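Local atomic coordinates of putative alpha KG dependent 2,4-D dioxygenase (PDB entry 5J92), a protein that binds iron(II) and probably acts as a 2-oxoglutarate-dependent dioxygenase of the TfdA family. Residues A[205-210]-A[216-221]; A[156-161]-A[168-173]; A[51-56]-A[64-69]; A[43-48]-A[132-137]. All coordinates share one frame; numbering follows the deposited sequence.

Contact 1 of 4, residues A[205-210]-A[216-221]; sequences LVRTHP and SLYLSS
With CG anti to the carbonyl carbon and a bend at chi3 (70°), the side chain of Arg207 folds back over Tyr218, whose own CG stands anti to its backbone N (chi1 -158°). The guanidinium consequently lies flat on the phenol ring, the two planes only 10° apart, in a stacked cation-pi pair with Arg207 CZ 3.8 Å from the ring centroid. Arg207 NH2 sits over the middle of the ring and comes within 3.3 Å of Tyr218 CZ, while Arg207 CD adds a CH-pi contact over the same face. Closer to the backbone, Arg207 CB packs against Ser216 OG at 3.6 Å.

The backbones of the two strands run antiparallel. Arg207 and Ser216 form a hydrogen-bonded pair, with Arg207 N bonding to Ser216 O at 2.8 Å and Ser216 N returning a bond to Arg207 O. Tyr218 N continues the pairing to Leu205 O at 2.8 Å. Val206 and Leu217 form the next, non-hydrogen-bonded pair and turn to the face opposite Arg207 and Ser216, where Val206 meets Tyr158 of helix 154-159. Leu205 CD1 also touches Leu219 CD2 (4.0 Å), and both leucines rest on Leu241 of helix 231-245.

Tyr218, about 8 Å from the iron ligand Asp124 between side chains, is the centre of an inverse gamma turn, at which the chain leaves an antiparallel beta hairpin of strands 201-208 and 215-217.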
loop_
_atom_site.group_PDB
_atom_site.type_symbol
_atom_site.label_atom_id
_atom_site.label_comp_id
_atom_site.label_asym_id
_atom_site.label_seq_id
_atom_site.Cartn_x
_atom_site.Cartn_y
_atom_site.Cartn_z
ATOM N N LEU A 205 11.954 16.309 -2.633
ATOM C CA LEU A 205 10.653 15.658 -2.686
ATOM C C LEU A 205 9.666 16.410 -3.574
ATOM O O LEU A 205 8.849 15.776 -4.247
ATOM C CB LEU A 205 10.083 15.503 -1.269
ATOM C CG LEU A 205 8.715 14.800 -1.128
ATOM C CD1 LEU A 205 8.738 13.350 -1.663
ATOM C CD2 LEU A 205 8.247 14.844 0.300
ATOM N N VAL A 206 9.722 17.737 -3.614
ATOM C CA VAL A 206 8.796 18.517 -4.434
ATOM C C VAL A 206 9.547 18.977 -5.676
ATOM O O VAL A 206 10.476 19.789 -5.591
ATOM C CB VAL A 206 8.196 19.701 -3.662
ATOM C CG1 VAL A 206 7.291 20.519 -4.580
ATOM C CG2 VAL A 206 7.420 19.195 -2.456
ATOM N N ARG A 207 9.146 18.457 -6.832
ATOM C CA ARG A 207 9.777 18.755 -8.106
ATOM C C ARG A 207 9.033 19.855 -8.843
ATOM O O ARG A 207 7.830 20.052 -8.662
ATOM C CB ARG A 207 9.811 17.511 -9.001
ATOM C CG ARG A 207 10.029 16.201 -8.261
ATOM C CD ARG A 207 10.349 15.099 -9.251
ATOM N NE ARG A 207 11.675 15.316 -9.817
ATOM C CZ ARG A 207 12.330 14.454 -10.590
ATOM N NH1 ARG A 207 13.540 14.769 -11.033
ATOM N NH2 ARG A 207 11.795 13.288 -10.911
ATOM N N THR A 208 9.761 20.541 -9.721
ATOM C CA THR A 208 9.173 21.479 -10.666
ATOM C C THR A 208 9.558 21.050 -12.072
ATOM O O THR A 208 10.744 20.985 -12.406
ATOM C CB THR A 208 9.627 22.910 -10.394
ATOM O OG1 THR A 208 9.222 23.285 -9.076
ATOM C CG2 THR A 208 8.996 23.849 -11.406
ATOM N N HIS A 209 8.562 20.759 -12.884
ATOM C CA HIS A 209 8.824 20.205 -14.202
ATOM C C HIS A 209 9.394 21.276 -15.126
ATOM O O HIS A 209 8.888 22.402 -15.156
ATOM C CB HIS A 209 7.545 19.617 -14.803
ATOM C CG HIS A 209 7.804 18.671 -15.929
ATOM N ND1 HIS A 209 8.025 19.097 -17.221
ATOM C CD2 HIS A 209 7.925 17.323 -15.947
ATOM C CE1 HIS A 209 8.259 18.049 -17.993
ATOM N NE2 HIS A 209 8.211 16.960 -17.242
ATOM N N PRO A 210 10.440 20.955 -15.896
ATOM C CA PRO A 210 11.074 21.981 -16.742
ATOM C C PRO A 210 10.257 22.379 -17.965
ATOM O O PRO A 210 10.447 23.491 -18.470
ATOM C CB PRO A 210 12.399 21.327 -17.155
ATOM C CG PRO A 210 12.182 19.864 -17.014
ATOM C CD PRO A 210 11.070 19.630 -16.031
ATOM N N SER A 216 5.244 18.510 -8.416
ATOM C CA SER A 216 4.889 17.102 -8.267
ATOM C C SER A 216 5.693 16.485 -7.132
ATOM O O SER A 216 6.746 16.997 -6.740
ATOM C CB SER A 216 5.126 16.320 -9.573
ATOM O OG SER A 216 6.520 16.203 -9.858
ATOM N N LEU A 217 5.194 15.358 -6.626
ATOM C CA LEU A 217 5.871 14.594 -5.586
ATOM C C LEU A 217 6.838 13.579 -6.201
ATOM O O LEU A 217 6.470 12.824 -7.104
ATOM C CB LEU A 217 4.848 13.862 -4.700
ATOM C CG LEU A 217 3.912 14.722 -3.845
ATOM C CD1 LEU A 217 2.781 13.907 -3.179
ATOM C CD2 LEU A 217 4.743 15.461 -2.791
ATOM N N TYR A 218 8.074 13.547 -5.697
ATOM C CA TYR A 218 9.053 12.569 -6.167
ATOM C C TYR A 218 8.927 11.284 -5.344
ATOM O O TYR A 218 9.835 10.877 -4.619
ATOM C CB TYR A 218 10.468 13.133 -6.088
ATOM C CG TYR A 218 11.445 12.442 -7.004
ATOM C CD1 TYR A 218 11.085 11.296 -7.698
ATOM C CD2 TYR A 218 12.726 12.950 -7.198
ATOM C CE1 TYR A 218 11.962 10.671 -8.562
ATOM C CE2 TYR A 218 13.616 12.332 -8.062
ATOM C CZ TYR A 218 13.230 11.196 -8.741
ATOM O OH TYR A 218 14.107 10.566 -9.604
ATOM N N LEU A 219 7.804 10.598 -5.530
ATOM C CA LEU A 219 7.589 9.341 -4.834
ATOM C C LEU A 219 8.194 8.191 -5.632
ATOM O O LEU A 219 8.304 8.255 -6.858
ATOM C CB LEU A 219 6.095 9.090 -4.609
ATOM C CG LEU A 219 5.357 10.188 -3.816
ATOM C CD1 LEU A 219 3.910 9.781 -3.557
ATOM C CD2 LEU A 219 6.079 10.493 -2.511
ATOM N N SER A 220 8.605 7.146 -4.918
ATOM C CA SER A 220 9.129 5.953 -5.562
ATOM C C SER A 220 9.333 4.903 -4.492
ATOM O O SER A 220 9.682 5.230 -3.354
ATOM C CB SER A 220 10.464 6.238 -6.284
ATOM O OG SER A 220 10.894 5.110 -7.011
ATOM N N SER A 221 9.155 3.636 -4.870
ATOM C CA SER A 221 9.514 2.572 -3.941
ATOM C C SER A 221 10.974 2.674 -3.513
ATOM O O SER A 221 11.349 2.099 -2.487
ATOM C CB SER A 221 9.263 1.206 -4.573
ATOM O OG SER A 221 10.160 1.011 -5.656
#

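Contact 2 of 4, residues A[156-161]-A[168-173]; sequences AAYDKL and VVEGLS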
loop_
_atom_site.group_PDB
_atom_site.type_symbol
_atom_site.label_atom_id
_atom_site.label_comp_id
_atom_site.label_asym_id
_atom_site.label_seq_id
_atom_site.Cartn_x
_atom_site.Cartn_y
_atom_site.Cartn_z
ATOM N N ALA A 156 -0.886 15.729 -10.099
ATOM C CA ALA A 156 -2.240 15.741 -9.569
ATOM C C ALA A 156 -2.240 15.416 -8.082
ATOM O O ALA A 156 -2.980 16.028 -7.303
ATOM C CB ALA A 156 -3.111 14.736 -10.339
ATOM N N ALA A 157 -1.410 14.455 -7.669
ATOM C CA ALA A 157 -1.337 14.114 -6.254
ATOM C C ALA A 157 -0.832 15.295 -5.439
ATOM O O ALA A 157 -1.356 15.582 -4.357
ATOM C CB ALA A 157 -0.435 12.896 -6.050
ATOM N N TYR A 158 0.198 15.980 -5.933
ATOM C CA TYR A 158 0.675 17.167 -5.227
ATOM C C TYR A 158 -0.425 18.218 -5.147
ATOM O O TYR A 158 -0.661 18.803 -4.083
ATOM C CB TYR A 158 1.924 17.739 -5.901
ATOM C CG TYR A 158 2.395 19.009 -5.238
ATOM C CD1 TYR A 158 3.201 18.965 -4.118
ATOM C CD2 TYR A 158 2.006 20.250 -5.719
ATOM C CE1 TYR A 158 3.620 20.118 -3.491
ATOM C CE2 TYR A 158 2.423 21.412 -5.107
ATOM C CZ TYR A 158 3.235 21.336 -3.993
ATOM O OH TYR A 158 3.639 22.486 -3.369
ATOM N N ASP A 159 -1.122 18.451 -6.267
ATOM C CA ASP A 159 -2.146 19.495 -6.319
ATOM C C ASP A 159 -3.257 19.240 -5.315
ATOM O O ASP A 159 -3.831 20.186 -4.759
ATOM C CB ASP A 159 -2.742 19.599 -7.722
ATOM C CG ASP A 159 -1.761 20.126 -8.742
ATOM O OD1 ASP A 159 -0.714 20.690 -8.333
ATOM O OD2 ASP A 159 -2.041 19.984 -9.957
ATOM N N LYS A 160 -3.592 17.977 -5.085
ATOM C CA LYS A 160 -4.757 17.645 -4.282
ATOM C C LYS A 160 -4.407 17.347 -2.823
ATOM O O LYS A 160 -5.296 16.985 -2.056
ATOM C CB LYS A 160 -5.489 16.449 -4.909
ATOM C CG LYS A 160 -6.196 16.761 -6.226
ATOM C CD LYS A 160 -7.160 17.932 -6.154
ATOM C CE LYS A 160 -7.965 18.087 -7.459
ATOM N NZ LYS A 160 -7.166 18.428 -8.680
ATOM N N LEU A 161 -3.147 17.506 -2.414
ATOM C CA LEU A 161 -2.767 17.178 -1.042
ATOM C C LEU A 161 -3.580 17.994 -0.036
ATOM O O LEU A 161 -3.870 19.176 -0.278
ATOM C CB LEU A 161 -1.276 17.435 -0.803
ATOM C CG LEU A 161 -0.243 16.414 -1.261
ATOM C CD1 LEU A 161 1.175 16.983 -1.020
ATOM C CD2 LEU A 161 -0.413 15.095 -0.492
ATOM N N VAL A 168 3.900 20.253 5.016
ATOM C CA VAL A 168 4.971 19.404 5.525
ATOM C C VAL A 168 5.972 19.062 4.419
ATOM O O VAL A 168 7.183 19.047 4.653
ATOM C CB VAL A 168 4.380 18.147 6.192
ATOM C CG1 VAL A 168 5.474 17.131 6.496
ATOM C CG2 VAL A 168 3.698 18.538 7.486
ATOM N N VAL A 169 5.495 18.756 3.207
ATOM C CA VAL A 169 6.416 18.281 2.175
ATOM C C VAL A 169 7.298 19.402 1.625
ATOM O O VAL A 169 8.348 19.121 1.036
ATOM C CB VAL A 169 5.669 17.580 1.022
ATOM C CG1 VAL A 169 4.873 16.386 1.545
ATOM C CG2 VAL A 169 4.780 18.567 0.254
ATOM N N GLU A 170 6.879 20.659 1.751
ATOM C CA GLU A 170 7.609 21.768 1.151
ATOM C C GLU A 170 9.060 21.808 1.620
ATOM O O GLU A 170 9.330 21.943 2.815
ATOM C CB GLU A 170 6.899 23.087 1.487
ATOM C CG GLU A 170 7.026 24.157 0.416
ATOM C CD GLU A 170 6.494 23.686 -0.934
ATOM O OE1 GLU A 170 7.007 24.172 -1.967
ATOM O OE2 GLU A 170 5.561 22.836 -0.977
ATOM N N GLY A 171 9.989 21.686 0.674
ATOM C CA GLY A 171 11.413 21.797 0.955
ATOM C C GLY A 171 12.086 20.539 1.467
ATOM O O GLY A 171 13.284 20.574 1.768
ATOM N N LEU A 172 11.369 19.435 1.582
ATOM C CA LEU A 172 11.984 18.213 2.064
ATOM C C LEU A 172 12.792 17.538 0.961
ATOM O O LEU A 172 12.535 17.704 -0.236
ATOM C CB LEU A 172 10.920 17.241 2.576
ATOM C CG LEU A 172 10.070 17.623 3.788
ATOM C CD1 LEU A 172 9.185 16.452 4.127
ATOM C CD2 LEU A 172 10.946 18.022 4.984
ATOM N N SER A 173 13.774 16.746 1.387
ATOM C CA SER A 173 14.496 15.842 0.513
ATOM C C SER A 173 14.414 14.443 1.105
ATOM O O SER A 173 14.231 14.268 2.315
ATOM C CB SER A 173 15.964 16.266 0.324
ATOM O OG SER A 173 16.032 17.481 -0.400
#
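Val169 turns its CG2 methyl into the angle between Tyr158 and Leu161, and this is the close-packed side of the contact. Leu161 CD1 and Val169 CG2 meet tip to tip at 4.1 Å, and Tyr158 CE1 lies 4.2 Å from the same methyl, which approaches at the edge of the ring, near its plane. All three residues are buried. Val169 also rests on Val206 of strand 201-208 and Tyr158 on Leu217 of strand 215-217, while Leu161 reaches Leu241 and Phe244 of helix 231-245, so the small apolar patch is closed in by two strands and a long helix.

The other side is polar and opens to solvent at Glu170. This exposed residue takes the second position, before Gly171, of a type II beta turn from Val169 to Leu172, where the chain leaves helix 163-169. The extended first torsion of Tyr158 (CG anti to the backbone N, chi1 177°) carries its hydroxyl out of the apolar patch to this border. There Tyr158 OH donates a hydrogen bond to Glu170 OE2 at 3.1 Å, arriving on the syn side and 19° out of the carboxylate plane. A bend of the Glu170 chain at chi2 swings the carboxylate back toward the tyrosine, and its plane stands 58° from that of the ring.

Glu170 has a stronger partner in Lys215, which forms a salt bridge with OE1 and a weak hydrogen bond with Tyr158 OH. The phenol bond is therefore secondary, and the Lys215 ammonium would be expected to stabilise the carboxylate in its charged form.

Contact 3 of 4, residues A[51-56]-A[64-69]; sequences LIFPRQ and LAFAAG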
loop_
_atom_site.group_PDB
_atom_site.type_symbol
_atom_site.label_atom_id
_atom_site.label_comp_id
_atom_site.label_asym_id
_atom_site.label_seq_id
_atom_site.Cartn_x
_atom_site.Cartn_y
_atom_site.Cartn_z
ATOM N N LEU A 51 2.465 9.110 -23.202
ATOM C CA LEU A 51 2.112 9.214 -24.609
ATOM C C LEU A 51 2.166 7.830 -25.248
ATOM O O LEU A 51 3.143 7.081 -25.066
ATOM C CB LEU A 51 3.052 10.187 -25.344
ATOM C CG LEU A 51 3.018 11.658 -24.910
ATOM C CD1 LEU A 51 4.066 12.472 -25.661
ATOM C CD2 LEU A 51 1.641 12.250 -25.161
ATOM N N ILE A 52 1.123 7.507 -25.999
ATOM C CA ILE A 52 0.929 6.197 -26.616
ATOM C C ILE A 52 0.941 6.396 -28.122
ATOM O O ILE A 52 0.100 7.129 -28.662
ATOM C CB ILE A 52 -0.404 5.565 -26.184
ATOM C CG1 ILE A 52 -0.469 5.453 -24.667
ATOM C CG2 ILE A 52 -0.615 4.241 -26.889
ATOM C CD1 ILE A 52 -1.853 5.746 -24.129
ATOM N N PHE A 53 1.871 5.738 -28.803
ATOM C CA PHE A 53 1.912 5.771 -30.262
ATOM C C PHE A 53 1.452 4.412 -30.779
ATOM O O PHE A 53 2.204 3.426 -30.698
ATOM C CB PHE A 53 3.324 6.104 -30.760
ATOM C CG PHE A 53 3.896 7.368 -30.165
ATOM C CD1 PHE A 53 4.569 7.338 -28.945
ATOM C CD2 PHE A 53 3.772 8.583 -30.821
ATOM C CE1 PHE A 53 5.096 8.493 -28.389
ATOM C CE2 PHE A 53 4.304 9.745 -30.279
ATOM C CZ PHE A 53 4.968 9.701 -29.067
ATOM N N PRO A 54 0.222 4.290 -31.272
ATOM C CA PRO A 54 -0.283 2.970 -31.669
ATOM C C PRO A 54 0.424 2.422 -32.899
ATOM O O PRO A 54 0.908 3.167 -33.754
ATOM C CB PRO A 54 -1.770 3.228 -31.971
ATOM C CG PRO A 54 -2.104 4.526 -31.267
ATOM C CD PRO A 54 -0.817 5.334 -31.336
ATOM N N ARG A 55 0.475 1.092 -32.977
ATOM C CA ARG A 55 0.795 0.366 -34.212
ATOM C C ARG A 55 2.132 0.814 -34.816
ATOM O O ARG A 55 2.231 1.190 -35.987
ATOM C CB ARG A 55 -0.360 0.505 -35.217
ATOM C CG ARG A 55 -1.666 -0.106 -34.703
ATOM C CD ARG A 55 -2.910 0.273 -35.527
ATOM N NE ARG A 55 -3.450 1.591 -35.172
ATOM C CZ ARG A 55 -4.321 1.825 -34.185
ATOM N NH1 ARG A 55 -4.747 3.066 -33.943
ATOM N NH2 ARG A 55 -4.769 0.824 -33.433
ATOM N N GLN A 56 3.181 0.746 -33.997
ATOM C CA GLN A 56 4.531 1.112 -34.417
ATOM C C GLN A 56 5.315 -0.182 -34.634
ATOM O O GLN A 56 5.898 -0.737 -33.700
ATOM C CB GLN A 56 5.203 2.011 -33.386
ATOM C CG GLN A 56 4.557 3.376 -33.225
ATOM C CD GLN A 56 4.529 4.161 -34.513
ATOM O OE1 GLN A 56 5.494 4.160 -35.279
ATOM N NE2 GLN A 56 3.409 4.827 -34.769
ATOM N N LEU A 64 15.408 2.819 -30.440
ATOM C CA LEU A 64 16.473 3.558 -29.773
ATOM C C LEU A 64 16.691 4.917 -30.421
ATOM O O LEU A 64 16.936 5.909 -29.729
ATOM C CB LEU A 64 17.766 2.746 -29.787
ATOM C CG LEU A 64 17.796 1.559 -28.828
ATOM C CD1 LEU A 64 19.079 0.780 -29.008
ATOM C CD2 LEU A 64 17.662 2.036 -27.390
ATOM N N ALA A 65 16.608 4.983 -31.750
ATOM C CA ALA A 65 16.799 6.256 -32.436
ATOM C C ALA A 65 15.706 7.252 -32.070
ATOM O O ALA A 65 15.976 8.446 -31.883
ATOM C CB ALA A 65 16.834 6.035 -33.949
ATOM N N PHE A 66 14.463 6.779 -31.958
ATOM C CA PHE A 66 13.375 7.652 -31.526
ATOM C C PHE A 66 13.607 8.146 -30.104
ATOM O O PHE A 66 13.529 9.349 -29.827
ATOM C CB PHE A 66 12.040 6.911 -31.646
ATOM C CG PHE A 66 10.878 7.633 -31.013
ATOM C CD1 PHE A 66 10.370 8.791 -31.571
ATOM C CD2 PHE A 66 10.282 7.131 -29.872
ATOM C CE1 PHE A 66 9.298 9.450 -30.987
ATOM C CE2 PHE A 66 9.215 7.782 -29.282
ATOM C CZ PHE A 66 8.723 8.948 -29.839
ATOM N N ALA A 67 13.933 7.227 -29.191
ATOM C CA ALA A 67 14.178 7.607 -27.807
ATOM C C ALA A 67 15.296 8.641 -27.697
ATOM O O ALA A 67 15.191 9.595 -26.918
ATOM C CB ALA A 67 14.512 6.359 -26.992
ATOM N N ALA A 68 16.362 8.484 -28.491
ATOM C CA ALA A 68 17.527 9.358 -28.406
ATOM C C ALA A 68 17.222 10.799 -28.793
ATOM O O ALA A 68 18.075 11.669 -28.583
ATOM C CB ALA A 68 18.663 8.813 -29.268
ATOM N N GLY A 69 16.056 11.072 -29.379
ATOM C CA GLY A 69 15.692 12.451 -29.641
ATOM C C GLY A 69 15.284 13.242 -28.407
ATOM O O GLY A 69 15.231 14.473 -28.480
#
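Phe53 and Phe66 meet through the far ends of their rings, each side chain set by a different first torsion. Phe53 holds its CG anti to the carbonyl carbon and beside the backbone N (chi1 -54°), with the ring plane almost perpendicular to the plane of CA, CB and CG. Phe66 instead has its CG opposite the backbone N (chi1 170°), a torsion that extends the ring from helix 60-67 toward the strand. The outcome is a T-shaped pair in which the edge of Phe66 is directed at the face of Phe53. The centroids are 5.4 Å apart and the planes stand at 79°.

At the closest point Phe66 CZ lies 3.9 Å from Phe53 CZ and equally far from Phe53 CE1, so a single ring corner of Phe66 reaches the outer part of the other ring. The approach is narrow: these two residues account for all of the modest surface buried between residues 51-56 and 64-69. It is also purely apolar, both rings being buried.

Strand 50-53 lies between strands 21-25 and 261-265 in a mixed sheet, and the Phe53 ring touches Ile24 and Met263 from these neighbours. Phe66 packs edge-to-face with Phe70 and reaches Leu261 of the same sheet, so helix 60-67 lies against it, while Ile41 of helix 35-47 meets the same Phe53.

Contact 4 of 4, residues A[43-48]-A[132-137]; sequences QASGQY and ARYSFL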
loop_
_atom_site.group_PDB
_atom_site.type_symbol
_atom_site.label_atom_id
_atom_site.label_comp_id
_atom_site.label_asym_id
_atom_site.label_seq_id
_atom_site.Cartn_x
_atom_site.Cartn_y
_atom_site.Cartn_z
ATOM N N GLN A 43 6.261 19.014 -25.890
ATOM C CA GLN A 43 5.199 19.865 -25.362
ATOM C C GLN A 43 3.973 19.040 -24.991
ATOM O O GLN A 43 3.376 19.246 -23.930
ATOM C CB GLN A 43 4.843 20.950 -26.374
ATOM C CG GLN A 43 5.962 21.950 -26.616
ATOM C CD GLN A 43 6.437 22.637 -25.343
ATOM O OE1 GLN A 43 7.626 22.609 -25.015
ATOM N NE2 GLN A 43 5.507 23.261 -24.621
ATOM N N ALA A 44 3.602 18.078 -25.836
ATOM C CA ALA A 44 2.468 17.215 -25.514
ATOM C C ALA A 44 2.713 16.427 -24.230
ATOM O O ALA A 44 1.781 16.195 -23.458
ATOM C CB ALA A 44 2.172 16.269 -26.682
ATOM N N SER A 45 3.958 15.987 -23.992
ATOM C CA SER A 45 4.251 15.281 -22.749
ATOM C C SER A 45 4.089 16.179 -21.527
ATOM O O SER A 45 3.770 15.681 -20.445
ATOM C CB SER A 45 5.663 14.692 -22.777
ATOM O OG SER A 45 6.654 15.701 -22.606
ATOM N N GLY A 46 4.309 17.491 -21.674
ATOM C CA GLY A 46 4.075 18.414 -20.575
ATOM C C GLY A 46 2.646 18.411 -20.078
ATOM O O GLY A 46 2.399 18.614 -18.885
ATOM N N GLN A 47 1.687 18.197 -20.984
ATOM C CA GLN A 47 0.293 18.011 -20.608
ATOM C C GLN A 47 0.010 16.570 -20.191
ATOM O O GLN A 47 -0.434 16.326 -19.064
ATOM C CB GLN A 47 -0.622 18.425 -21.770
ATOM C CG GLN A 47 -2.104 18.159 -21.499
ATOM C CD GLN A 47 -3.023 18.715 -22.588
ATOM O OE1 GLN A 47 -2.566 19.178 -23.634
ATOM N NE2 GLN A 47 -4.322 18.676 -22.335
ATOM N N TYR A 48 0.262 15.599 -21.087
ATOM C CA TYR A 48 0.048 14.176 -20.808
ATOM C C TYR A 48 1.397 13.478 -20.638
ATOM O O TYR A 48 2.022 13.098 -21.641
ATOM C CB TYR A 48 -0.718 13.501 -21.946
ATOM C CG TYR A 48 -2.025 14.135 -22.358
ATOM C CD1 TYR A 48 -3.230 13.776 -21.729
ATOM C CD2 TYR A 48 -2.063 15.069 -23.397
ATOM C CE1 TYR A 48 -4.447 14.342 -22.131
ATOM C CE2 TYR A 48 -3.274 15.629 -23.811
ATOM C CZ TYR A 48 -4.453 15.266 -23.172
ATOM O OH TYR A 48 -5.646 15.822 -23.570
ATOM N N ALA A 132 16.090 8.666 -14.621
ATOM C CA ALA A 132 15.564 8.580 -15.969
ATOM C C ALA A 132 14.777 9.833 -16.317
ATOM O O ALA A 132 14.210 10.500 -15.446
ATOM C CB ALA A 132 14.643 7.364 -16.116
ATOM N N ARG A 133 14.769 10.162 -17.607
ATOM C CA ARG A 133 13.851 11.178 -18.106
ATOM C C ARG A 133 12.610 10.463 -18.641
ATOM O O ARG A 133 11.702 10.146 -17.878
ATOM C CB ARG A 133 14.520 12.038 -19.177
ATOM C CG ARG A 133 13.659 13.197 -19.679
ATOM C CD ARG A 133 14.453 14.107 -20.602
ATOM N NE ARG A 133 15.463 14.870 -19.868
ATOM C CZ ARG A 133 16.443 15.563 -20.436
ATOM N NH1 ARG A 133 16.567 15.592 -21.757
ATOM N NH2 ARG A 133 17.304 16.231 -19.677
ATOM N N TYR A 134 12.582 10.159 -19.929
ATOM C CA TYR A 134 11.512 9.378 -20.531
ATOM C C TYR A 134 11.908 7.911 -20.585
ATOM O O TYR A 134 13.053 7.575 -20.912
ATOM C CB TYR A 134 11.209 9.860 -21.944
ATOM C CG TYR A 134 10.749 11.299 -22.053
ATOM C CD1 TYR A 134 9.423 11.635 -21.825
ATOM C CD2 TYR A 134 11.639 12.319 -22.399
ATOM C CE1 TYR A 134 8.985 12.939 -21.930
ATOM C CE2 TYR A 134 11.213 13.637 -22.501
ATOM C CZ TYR A 134 9.878 13.936 -22.270
ATOM O OH TYR A 134 9.410 15.227 -22.371
ATOM N N SER A 135 10.950 7.040 -20.294
ATOM C CA SER A 135 11.086 5.614 -20.550
ATOM C C SER A 135 10.167 5.229 -21.703
ATOM O O SER A 135 9.142 5.875 -21.936
ATOM C CB SER A 135 10.754 4.795 -19.296
ATOM O OG SER A 135 11.700 5.037 -18.256
ATOM N N PHE A 136 10.554 4.186 -22.443
ATOM C CA PHE A 136 9.839 3.742 -23.632
ATOM C C PHE A 136 9.653 2.234 -23.572
ATOM O O PHE A 136 10.597 1.496 -23.257
ATOM C CB PHE A 136 10.596 4.109 -24.918
ATOM C CG PHE A 136 10.980 5.563 -25.019
ATOM C CD1 PHE A 136 12.071 6.063 -24.312
ATOM C CD2 PHE A 136 10.261 6.426 -25.840
ATOM C CE1 PHE A 136 12.427 7.390 -24.399
ATOM C CE2 PHE A 136 10.611 7.766 -25.935
ATOM C CZ PHE A 136 11.708 8.248 -25.224
ATOM N N LEU A 137 8.438 1.778 -23.895
ATOM C CA LEU A 137 8.087 0.364 -23.900
ATOM C C LEU A 137 7.323 0.074 -25.182
ATOM O O LEU A 137 6.279 0.682 -25.430
ATOM C CB LEU A 137 7.225 -0.009 -22.688
ATOM C CG LEU A 137 7.840 -0.576 -21.407
ATOM C CD1 LEU A 137 6.744 -0.907 -20.388
ATOM C CD2 LEU A 137 8.719 -1.791 -21.689
#
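Ser45 and Tyr134 make up the whole contact between helix 35-47 and strand 132-139, each burying a little under 40 Å². Tyr134 OH donates a hydrogen bond to Ser45 OG at 2.8 Å, a short link between residues whose CA atoms are 9.6 Å apart. The length of the tyrosine side chain spans the interval. Its CG lies anti to the carbonyl carbon and beside the backbone N (chi1 -61°), and the ring points from the strand toward the helix.

The pairing joins helix 35-47 to the mixed sheet of the double-stranded beta-helix (cupin) fold to which the TfdA family belongs, and in that sheet strand 132-139 runs between strands 261-265 and 284-291. The Tyr134 ring touches Met263 on the first of these, and Ile211 and Arg267 from loops.

The serine oxygen meets the ring at its edge, near the ring plane, on the side of CE1. Tyr134 CE1 lies 3.7 Å from Ser45 OG and 3.9 Å from Ser45 CB, so the methylene of the serine packs beside CE1, the ring atom next to the hydroxyl-bearing carbon. On Ser45 the OG sits between the backbone N and the carbonyl carbon (chi1 75°), where it also bonds to the carbonyl oxygen of Glu42, its stronger partner, one turn back in the helix. The buried hydroxyl is thus gripped by two bonds, one from its own helix and one from the strand. On the next residue of the strand, Ser135 OG bonds to the carboxylate of the iron ligand Asp124, whereas the Tyr134 side chain itself lies about 12 Å from the iron.

The four contacts form two touching pairs. Contacts 1 and 2 have centres about 8 Å apart and touch through both packing and backbone: Leu205 CD2 packs on Val169 CB at 3.8 Å, and Leu205 N probably bonds to Leu172 O at 2.8 Å. Contacts 3 and 4, with centres about 10 Å apart, meet where Phe136 packs on Phe66 and Ala67, and where Leu51 lies against Ser45; both reach the same mixed sheet. Contacts 1 and 3 fall on opposite sides of the chain's centre, their own centres about 24 Å apart. The iron, held by His122, Asp124 and His271, is about 12 Å from the side chains of both Tyr218 in contact 1 and Tyr134 in contact 4, whereas contacts 2 and 3 are remote from it.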